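Side-chain contacts in glutathione S-transferase (Sulfitobacter, PDB 4GF0), which binds glutathione and, as a glutathione transferase homologue, probably conjugates its thiol to electrophilic compounds: residues R32-F35 / A36-E39; L166-V169 / C170-D174; S124-E127 / D128-A131. All blocks are in the same frame, centred on the assembly; numbering follows the deposited sequence.

Interaction 1: R32-F35 / A36-E39. With GSH (glutathione), chain D.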
ATOM      1  N   ARG A  32      19.211  11.781  -4.286  1.00 16.43           N
ATOM      2  CA  ARG A  32      18.343  11.931  -5.452  1.00 13.23           C
ATOM      3  C   ARG A  32      18.580  10.824  -6.479  1.00 17.47           C
ATOM      4  O   ARG A  32      19.722  10.526  -6.835  1.00 22.12           O
ATOM      5  CB  ARG A  32      18.530  13.315  -6.089  1.00 20.30           C
ATOM      6  CG  ARG A  32      17.613  13.557  -7.286  1.00 26.91           C
ATOM      7  CD  ARG A  32      17.552  15.034  -7.658  1.00 33.69           C
ATOM      8  NE  ARG A  32      18.840  15.552  -8.110  1.00 44.94           N
ATOM      9  CZ  ARG A  32      19.311  15.412  -9.347  1.00 53.53           C
ATOM     10  NH1 ARG A  32      18.606  14.755 -10.260  1.00 51.00           N
ATOM     11  NH2 ARG A  32      20.491  15.926  -9.670  1.00 58.87           N
ATOM     12  N   VAL A  33      17.491  10.193  -6.925  1.00 18.70           N
ATOM     13  CA  VAL A  33      17.552   9.186  -7.968  1.00 21.42           C
ATOM     14  C   VAL A  33      17.010   9.835  -9.233  1.00 22.56           C
ATOM     15  O   VAL A  33      15.875  10.305  -9.252  1.00 21.15           O
ATOM     16  CB  VAL A  33      16.719   7.948  -7.599  1.00 19.20           C
ATOM     17  CG1 VAL A  33      16.765   6.924  -8.717  1.00 24.49           C
ATOM     18  CG2 VAL A  33      17.230   7.346  -6.287  1.00 18.17           C
ATOM     19  N   ASP A  34      17.830   9.884 -10.276  1.00 21.45           N
ATOM     20  CA  ASP A  34      17.524  10.669 -11.474  1.00 25.23           C
ATOM     21  C   ASP A  34      16.734   9.884 -12.533  1.00 25.15           C
ATOM     22  O   ASP A  34      17.300   9.051 -13.246  1.00 28.38           O
ATOM     23  CB  ASP A  34      18.831  11.199 -12.070  1.00 27.85           C
ATOM     24  CG  ASP A  34      18.610  12.224 -13.164  1.00 38.00           C
ATOM     25  OD1 ASP A  34      17.468  12.701 -13.332  1.00 37.67           O
ATOM     26  OD2 ASP A  34      19.595  12.565 -13.851  1.00 44.06           O
ATOM     27  N   PHE A  35      15.434  10.157 -12.637  1.00 24.38           N
ATOM     28  CA  PHE A  35      14.568   9.488 -13.616  1.00 22.10           C
ATOM     29  C   PHE A  35      14.917   9.874 -15.048  1.00 27.11           C
ATOM     30  O   PHE A  35      14.584   9.151 -15.991  1.00 26.08           O
ATOM     31  CB  PHE A  35      13.098   9.846 -13.381  1.00 25.57           C
ATOM     32  CG  PHE A  35      12.457   9.125 -12.229  1.00 25.85           C
ATOM     33  CD1 PHE A  35      13.215   8.429 -11.295  1.00 26.46           C
ATOM     34  CD2 PHE A  35      11.078   9.144 -12.082  1.00 23.89           C
ATOM     35  CE1 PHE A  35      12.609   7.769 -10.231  1.00 25.05           C
ATOM     36  CE2 PHE A  35      10.463   8.489 -11.021  1.00 21.00           C
ATOM     37  CZ  PHE A  35      11.233   7.798 -10.092  1.00 20.30           C
ATOM     38  N   ALA A  36      15.563  11.026 -15.214  1.00 28.52           N
ATOM     39  CA  ALA A  36      15.879  11.538 -16.547  1.00 33.81           C
ATOM     40  C   ALA A  36      16.867  10.637 -17.280  1.00 37.75           C
ATOM     41  O   ALA A  36      16.935  10.650 -18.506  1.00 40.16           O
ATOM     42  CB  ALA A  36      16.415  12.962 -16.460  1.00 33.47           C
ATOM     43  N   THR A  37      17.638   9.858 -16.525  1.00 36.58           N
ATOM     44  CA  THR A  37      18.543   8.880 -17.116  1.00 37.60           C
ATOM     45  C   THR A  37      18.165   7.467 -16.693  1.00 34.18           C
ATOM     46  O   THR A  37      18.973   6.543 -16.815  1.00 40.18           O
ATOM     47  CB  THR A  37      19.998   9.145 -16.721  1.00 40.72           C
ATOM     48  OG1 THR A  37      20.083   9.281 -15.298  1.00 40.17           O
ATOM     49  CG2 THR A  37      20.497  10.420 -17.384  1.00 41.31           C
ATOM     50  N   ALA A  38      16.937   7.318 -16.195  1.00 28.52           N
ATOM     51  CA  ALA A  38      16.419   6.026 -15.750  1.00 24.33           C
ATOM     52  C   ALA A  38      17.365   5.347 -14.761  1.00 22.77           C
ATOM     53  O   ALA A  38      17.544   4.125 -14.795  1.00 28.83           O
ATOM     54  CB  ALA A  38      16.154   5.113 -16.954  1.00 31.16           C
ATOM     55  N   GLU A  39      17.952   6.141 -13.868  1.00 23.32           N
ATOM     56  CA  GLU A  39      18.849   5.608 -12.851  1.00 23.08           C
ATOM     57  C   GLU A  39      18.172   4.543 -11.999  1.00 22.33           C
ATOM     58  O   GLU A  39      18.818   3.603 -11.542  1.00 23.79           O
ATOM     59  CB  GLU A  39      19.375   6.729 -11.947  1.00 28.80           C
ATOM     60  CG  GLU A  39      20.361   6.245 -10.895  1.00 30.96           C
ATOM     61  CD  GLU A  39      20.851   7.351  -9.978  1.00 35.91           C
ATOM     62  OE1 GLU A  39      20.387   8.504 -10.123  1.00 32.41           O
ATOM     63  OE2 GLU A  39      21.707   7.066  -9.109  1.00 35.42           O
TER
HETATM   64  N1  GSH D 302       4.002   1.097  -4.116  1.00 17.62           N
HETATM   65  CA1 GSH D 302       5.179   1.934  -4.178  1.00 18.42           C
HETATM   66  C1  GSH D 302       5.239   2.818  -2.973  1.00 20.22           C
HETATM   67  O11 GSH D 302       6.351   3.115  -2.458  1.00 14.13           O
HETATM   68  O12 GSH D 302       4.178   3.290  -2.483  1.00 17.94           O
HETATM   69  CB1 GSH D 302       5.127   2.816  -5.403  1.00 17.64           C
HETATM   70  CG1 GSH D 302       6.553   3.301  -5.676  1.00 13.14           C
HETATM   71  CD1 GSH D 302       6.601   3.974  -7.052  1.00 16.92           C
HETATM   72  OE1 GSH D 302       6.031   3.475  -8.022  1.00 15.45           O
HETATM   73  N2  GSH D 302       7.338   5.227  -7.192  1.00 16.71           N
HETATM   74  CA2 GSH D 302       7.404   5.870  -8.482  1.00 17.77           C
HETATM   75  C2  GSH D 302       8.622   5.339  -9.190  1.00 19.24           C
HETATM   76  O2  GSH D 302       9.606   4.978  -8.558  1.00 17.38           O
HETATM   77  CB2 GSH D 302       7.521   7.353  -8.337  1.00 18.11           C
HETATM   78  SG2 GSH D 302       6.012   8.014  -7.650  1.00 22.17           S
HETATM   79  N3  GSH D 302       8.655   5.225 -10.643  1.00 16.98           N
HETATM   80  CA3 GSH D 302       9.865   4.713 -11.275  1.00 15.92           C
HETATM   81  C3  GSH D 302       9.539   3.808 -12.436  1.00 25.11           C
HETATM   82  O31 GSH D 302       8.383   3.308 -12.551  1.00 22.91           O
HETATM   83  O32 GSH D 302      10.436   3.528 -13.294  1.00 22.34           O
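The loop leaving strand 28-32 of the thioredoxin-like domain is folded into a compact turn in which Asp34 and Glu39 bind each other twice, beside the glutathione pocket. Asp34 N donates to Glu39 OE1 at 2.9 Å in an almost straight bond (176°), which meets the carboxylate on its anti side and somewhat out of plane. Glu39 N returns a bond of 3.0 Å to Asp34 O, and the two bonds together close a ring through the extended Glu39 side chain. Asp34 O also takes two weak bonds from Thr37, one from N and one from OG1. The Asp34 carboxylate (chi1 -170°, CG opposite the backbone N) is carried to the Ala36 amide, and Ala36 N reaches Asp34 OD1 from above the carboxylate plane at 3.2 Å, an Asx turn. Asp34 OD1 also lies at the edge of the Arg32 guanidinium, 3.9 Å from Arg32 NH1, a long salt bridge. An alanine at Asp34 is likely to leave the Ala36 amide without this acceptor and the Arg32 charge without its distant mate. Inside the turn, Ala38 N bonds to Phe35 O at 3.0 Å. Phe35 CZ lies 3.6 Å from CA3 of glutathione, in its glycine part, an oblique approach to the ring. Val33 pairs through its backbone with Phe8 of strand 4-8 and packs on Tyr7, while the chain runs on through Gln40, against Phe35, toward helix 43-46.

Interaction 2: L166-V169 / C170-D174; sequences LFVV and CNWLD
One face of the Trp172 indole lies over the backbone of Val168 and Val169, with Val168 O 3.8 Å above the ring plane and Val169 CA on that same face, both displaced toward the rim. Val169 CA makes an off-centre CH-pi contact with the six-membered ring of Trp172, 4.2 Å from its centroid, and Val169 CG1 touches Trp172 CE3 at 4.0 Å. At the ring's polar edge, NE1 is hydrogen-bonded to Gly11 O; the His110 ring stacks on the indole and His107 meets it at a slant. Trp172 CG is anti to the carbonyl carbon (chi1 -69°), which folds the ring back against the preceding turn, where Trp172 N bonds to Val169 O at 3.0 Å. In the last turn of helix 162-170, Cys170 N bonds to Leu166 O at 2.8 Å, and Cys170 SG rests 3.6 Å from Leu166 CD1. Val168 O also receives a water bond of 2.9 Å, and this water is weakly held by Asn171 ND2. A type I turn from Cys170 to Leu173 follows. Polar backbone bonds thus shape the turn while apolar side chains and the indole cover it; the Gly11 bond and the valine backbone against the ring probably limit the indole's turning, where Trp172 touches the bound glutathione.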
ATOM      1  N   LEU A 166      -1.179  11.981   1.495  1.00 11.75           N
ATOM      2  CA  LEU A 166      -2.255  12.584   0.701  1.00 15.63           C
ATOM      3  C   LEU A 166      -1.775  13.840  -0.003  1.00 12.76           C
ATOM      4  O   LEU A 166      -2.134  14.094  -1.146  1.00 14.12           O
ATOM      5  CB  LEU A 166      -3.462  12.911   1.585  1.00 15.07           C
ATOM      6  CG  LEU A 166      -4.654  13.529   0.854  1.00 14.96           C
ATOM      7  CD1 LEU A 166      -5.226  12.537  -0.158  1.00 14.41           C
ATOM      8  CD2 LEU A 166      -5.706  13.946   1.877  1.00 15.39           C
ATOM      9  N   PHE A 167      -0.949  14.619   0.681  1.00 12.72           N
ATOM     10  CA  PHE A 167      -0.444  15.856   0.096  1.00 16.23           C
ATOM     11  C   PHE A 167       0.328  15.611  -1.202  1.00 13.76           C
ATOM     12  O   PHE A 167       0.094  16.273  -2.217  1.00 15.16           O
ATOM     13  CB  PHE A 167       0.453  16.570   1.099  1.00 15.51           C
ATOM     14  CG  PHE A 167       1.090  17.810   0.555  1.00 17.71           C
ATOM     15  CD1 PHE A 167       0.323  18.928   0.272  1.00 18.91           C
ATOM     16  CD2 PHE A 167       2.454  17.856   0.328  1.00 18.10           C
ATOM     17  CE1 PHE A 167       0.915  20.094  -0.228  1.00 22.44           C
ATOM     18  CE2 PHE A 167       3.051  19.011  -0.175  1.00 20.24           C
ATOM     19  CZ  PHE A 167       2.277  20.127  -0.454  1.00 21.61           C
ATOM     20  N   VAL A 168       1.263  14.671  -1.171  1.00 13.02           N
ATOM     21  CA  VAL A 168       2.066  14.419  -2.358  1.00 15.86           C
ATOM     22  C   VAL A 168       1.211  13.883  -3.507  1.00 15.84           C
ATOM     23  O   VAL A 168       1.408  14.255  -4.662  1.00 18.41           O
ATOM     24  CB  VAL A 168       3.271  13.497  -2.052  1.00 14.85           C
ATOM     25  CG1 VAL A 168       3.986  13.130  -3.343  1.00 20.07           C
ATOM     26  CG2 VAL A 168       4.227  14.201  -1.096  1.00 13.14           C
ATOM     27  N   VAL A 169       0.228  13.048  -3.196  1.00 13.59           N
ATOM     28  CA  VAL A 169      -0.668  12.547  -4.235  1.00 13.71           C
ATOM     29  C   VAL A 169      -1.540  13.664  -4.808  1.00 16.43           C
ATOM     30  O   VAL A 169      -1.682  13.784  -6.028  1.00 18.82           O
ATOM     31  CB  VAL A 169      -1.548  11.389  -3.731  1.00 13.14           C
ATOM     32  CG1 VAL A 169      -2.541  10.951  -4.821  1.00 15.81           C
ATOM     33  CG2 VAL A 169      -0.671  10.207  -3.290  1.00 15.19           C
ATOM     34  N   CYS A 170      -2.106  14.506  -3.944  1.00 18.92           N
ATOM     35  CA  CYS A 170      -2.973  15.581  -4.443  1.00 16.40           C
ATOM     36  C   CYS A 170      -2.182  16.621  -5.228  1.00 18.37           C
ATOM     37  O   CYS A 170      -2.724  17.353  -6.064  1.00 17.79           O
ATOM     38  CB  CYS A 170      -3.741  16.239  -3.294  1.00 17.14           C
ATOM     39  SG  CYS A 170      -5.033  15.187  -2.640  1.00 24.66           S
ATOM     40  N   ASN A 171      -0.885  16.674  -4.975  1.00 16.64           N
ATOM     41  CA  ASN A 171      -0.011  17.574  -5.708  1.00 18.33           C
ATOM     42  C   ASN A 171       0.100  17.181  -7.192  1.00 24.19           C
ATOM     43  O   ASN A 171       0.536  17.982  -8.016  1.00 26.99           O
ATOM     44  CB  ASN A 171       1.369  17.614  -5.046  1.00 21.19           C
ATOM     45  CG  ASN A 171       2.108  18.885  -5.339  1.00 35.38           C
ATOM     46  OD1 ASN A 171       1.635  19.978  -5.024  1.00 38.95           O
ATOM     47  ND2 ASN A 171       3.285  18.756  -5.944  1.00 41.66           N
ATOM     48  N   TRP A 172      -0.301  15.950  -7.517  1.00 19.36           N
ATOM     49  CA  TRP A 172      -0.318  15.462  -8.898  1.00 20.10           C
ATOM     50  C   TRP A 172      -1.584  15.869  -9.648  1.00 20.36           C
ATOM     51  O   TRP A 172      -1.637  15.761 -10.874  1.00 24.71           O
ATOM     52  CB  TRP A 172      -0.241  13.932  -8.935  1.00 16.82           C
ATOM     53  CG  TRP A 172       1.055  13.344  -8.505  1.00 20.01           C
ATOM     54  CD1 TRP A 172       2.289  13.903  -8.614  1.00 26.16           C
ATOM     55  CD2 TRP A 172       1.240  12.062  -7.895  1.00 20.99           C
ATOM     56  NE1 TRP A 172       3.241  13.045  -8.104  1.00 28.82           N
ATOM     57  CE2 TRP A 172       2.622  11.908  -7.660  1.00 23.92           C
ATOM     58  CE3 TRP A 172       0.373  11.030  -7.531  1.00 17.52           C
ATOM     59  CZ2 TRP A 172       3.154  10.756  -7.064  1.00 23.31           C
ATOM     60  CZ3 TRP A 172       0.900   9.887  -6.944  1.00 19.18           C
ATOM     61  CH2 TRP A 172       2.278   9.760  -6.717  1.00 25.26           C
ATOM     62  N   LEU A 173      -2.614  16.305  -8.926  1.00 18.56           N
ATOM     63  CA  LEU A 173      -3.945  16.465  -9.544  1.00 19.29           C
ATOM     64  C   LEU A 173      -3.991  17.473 -10.689  1.00 23.14           C
ATOM     65  O   LEU A 173      -4.528  17.164 -11.762  1.00 23.51           O
ATOM     66  CB  LEU A 173      -5.009  16.795  -8.493  1.00 19.69           C
ATOM     67  CG  LEU A 173      -5.418  15.644  -7.569  1.00 22.07           C
ATOM     68  CD1 LEU A 173      -6.237  16.165  -6.395  1.00 24.63           C
ATOM     69  CD2 LEU A 173      -6.216  14.589  -8.340  1.00 22.02           C
ATOM     70  N   ASP A 174      -3.446  18.669 -10.476  1.00 24.12           N
ATOM     71  CA  ASP A 174      -3.456  19.696 -11.521  1.00 30.28           C
ATOM     72  C   ASP A 174      -2.759  19.182 -12.778  1.00 27.77           C
ATOM     73  O   ASP A 174      -3.286  19.309 -13.890  1.00 30.62           O
ATOM     74  CB  ASP A 174      -2.782  20.982 -11.035  1.00 42.39           C
ATOM     75  CG  ASP A 174      -3.697  21.839 -10.173  1.00 55.88           C
ATOM     76  OD1 ASP A 174      -4.911  21.555 -10.113  1.00 51.50           O
ATOM     77  OD2 ASP A 174      -3.199  22.816  -9.574  1.00 65.95           O
TER
HETATM   78  O   HOH W   1       3.774  15.379  -5.858  1.00 26.90           O

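Interaction 3: S124-E127 / D128-A131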
ATOM      1  N   SER A 124      -1.309   1.709 -28.469  1.00 27.83           N
ATOM      2  CA  SER A 124      -2.714   2.091 -28.445  1.00 28.54           C
ATOM      3  C   SER A 124      -3.285   1.906 -27.034  1.00 30.94           C
ATOM      4  O   SER A 124      -4.110   2.702 -26.584  1.00 27.68           O
ATOM      5  CB  SER A 124      -3.511   1.273 -29.457  1.00 33.12           C
ATOM      6  OG  SER A 124      -3.405  -0.104 -29.164  1.00 39.77           O
ATOM      7  N   SER A 125      -2.849   0.857 -26.339  1.00 27.78           N
ATOM      8  CA  SER A 125      -3.273   0.637 -24.957  1.00 25.76           C
ATOM      9  C   SER A 125      -2.743   1.740 -24.046  1.00 24.98           C
ATOM     10  O   SER A 125      -3.437   2.195 -23.135  1.00 25.38           O
ATOM     11  CB  SER A 125      -2.797  -0.726 -24.441  1.00 27.19           C
ATOM     12  OG  SER A 125      -3.355  -1.780 -25.211  1.00 27.37           O
ATOM     13  N   PHE A 126      -1.507   2.167 -24.284  1.00 26.40           N
ATOM     14  CA  PHE A 126      -0.926   3.230 -23.475  1.00 26.74           C
ATOM     15  C   PHE A 126      -1.710   4.524 -23.660  1.00 27.05           C
ATOM     16  O   PHE A 126      -1.935   5.251 -22.690  1.00 27.59           O
ATOM     17  CB  PHE A 126       0.543   3.466 -23.837  1.00 29.33           C
ATOM     18  CG  PHE A 126       1.421   2.258 -23.666  1.00 32.24           C
ATOM     19  CD1 PHE A 126       1.127   1.298 -22.710  1.00 26.22           C
ATOM     20  CD2 PHE A 126       2.547   2.086 -24.462  1.00 32.78           C
ATOM     21  CE1 PHE A 126       1.941   0.185 -22.552  1.00 28.00           C
ATOM     22  CE2 PHE A 126       3.363   0.977 -24.307  1.00 28.62           C
ATOM     23  CZ  PHE A 126       3.059   0.027 -23.354  1.00 24.25           C
ATOM     24  N   GLU A 127      -2.115   4.806 -24.899  1.00 25.47           N
ATOM     25  CA  GLU A 127      -2.824   6.038 -25.210  1.00 26.52           C
ATOM     26  C   GLU A 127      -4.197   6.035 -24.566  1.00 27.51           C
ATOM     27  O   GLU A 127      -4.655   7.056 -24.049  1.00 26.65           O
ATOM     28  CB  GLU A 127      -2.941   6.232 -26.732  1.00 29.21           C
ATOM     29  CG  GLU A 127      -1.601   6.442 -27.419  1.00 41.24           C
ATOM     30  CD  GLU A 127      -1.706   6.426 -28.930  1.00 50.73           C
ATOM     31  OE1 GLU A 127      -2.822   6.210 -29.457  1.00 55.88           O
ATOM     32  OE2 GLU A 127      -0.666   6.628 -29.593  1.00 55.24           O
ATOM     33  N   ASP A 128      -4.850   4.875 -24.622  1.00 27.30           N
ATOM     34  CA  ASP A 128      -6.153   4.662 -24.004  1.00 26.78           C
ATOM     35  C   ASP A 128      -6.042   4.926 -22.499  1.00 25.12           C
ATOM     36  O   ASP A 128      -6.792   5.730 -21.943  1.00 28.96           O
ATOM     37  CB  ASP A 128      -6.605   3.217 -24.261  1.00 26.67           C
ATOM     38  CG  ASP A 128      -7.991   2.918 -23.721  1.00 27.23           C
ATOM     39  OD1 ASP A 128      -8.664   3.840 -23.214  1.00 31.25           O
ATOM     40  OD2 ASP A 128      -8.419   1.746 -23.821  1.00 28.27           O
ATOM     41  N   MET A 129      -5.094   4.265 -21.851  1.00 23.84           N
ATOM     42  CA  MET A 129      -4.952   4.388 -20.398  1.00 22.52           C
ATOM     43  C   MET A 129      -4.595   5.818 -19.986  1.00 22.43           C
ATOM     44  O   MET A 129      -5.116   6.351 -19.002  1.00 22.38           O
ATOM     45  CB  MET A 129      -3.915   3.384 -19.863  1.00 24.74           C
ATOM     46  CG  MET A 129      -4.360   1.916 -20.009  1.00 23.92           C
ATOM     47  SD  MET A 129      -3.182   0.717 -19.337  1.00 27.14           S
ATOM     48  CE  MET A 129      -1.803   0.943 -20.466  1.00 25.03           C
ATOM     49  N   THR A 130      -3.701   6.439 -20.740  1.00 22.90           N
ATOM     50  CA  THR A 130      -3.301   7.811 -20.460  1.00 24.63           C
ATOM     51  C   THR A 130      -4.501   8.761 -20.534  1.00 27.92           C
ATOM     52  O   THR A 130      -4.656   9.641 -19.687  1.00 24.52           O
ATOM     53  CB  THR A 130      -2.185   8.247 -21.421  1.00 28.43           C
ATOM     54  OG1 THR A 130      -1.012   7.468 -21.141  1.00 22.84           O
ATOM     55  CG2 THR A 130      -1.869   9.731 -21.263  1.00 33.45           C
ATOM     56  N   ALA A 131      -5.372   8.550 -21.517  1.00 25.24           N
ATOM     57  CA  ALA A 131      -6.527   9.426 -21.721  1.00 26.46           C
ATOM     58  C   ALA A 131      -7.540   9.371 -20.574  1.00 30.80           C
ATOM     59  O   ALA A 131      -8.315  10.310 -20.381  1.00 30.23           O
ATOM     60  CB  ALA A 131      -7.205   9.113 -23.053  1.00 31.36           C
TER
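Phe126 and Met129 form the close-packed side of this helical turn, their side chains lying alongside each other and pointing the same way. The methyl CE of Met129 comes to the edge of the Phe126 ring, in its plane, 3.7 Å from Phe126 CD1. A bend at the last torsion (chi3 -67°) curls this methyl back over the helix, so that Met129 CE also rests 3.4 Å from Ser125 O. Ser125 O also accepts Met129 N at 2.9 Å, and the regular ladder continues with Asp128 N on Ser124 O and Thr130 N on Phe126 O. Thr130 OG1 adds a second polar neighbour to Phe126 O, at 2.9 Å, and also faces Lys113 O.

The solvent side is looser. Glu127 is exposed, its chain extended, and OE2 bonds to Gln123 NE2, while the small Ala131 only sets CB 3.4 Å from Glu127 O, which also accepts Ala131 N. The buried Asp128 turns instead to the second subunit: its OD2 bonds to Ser125 OG of the second subunit, and the reciprocal bond joins Ser125 OG to Asp128 OD2 of that subunit; Met129 packs on Met129 of the second subunit. Near the start of helix 123-148, the turn thus lies at the dimer interface, and its Phe126 and Met129 pack on Ser117, His112 and Ala120 in the loops that follow helix 89-111.

From the N terminus, the first contact is interaction 1, which closes the turn after strand 28-32 in the thioredoxin-like domain. Interaction 3 follows near the start of helix 123-148, and interaction 2 comes last, where helix 162-170 runs out into a loop. All three are local and stand in series; none nests in or crosses another, and none touches another, the nearest atoms of interactions 1 and 2 being about 9 Å apart. Interactions 1 and 2 both meet bound glutathione, one from each domain. Interaction 2 also packs helix 162-170 against helix 14-23 and so joins the two domains. Interaction 3 instead ties the helical domain to the second subunit.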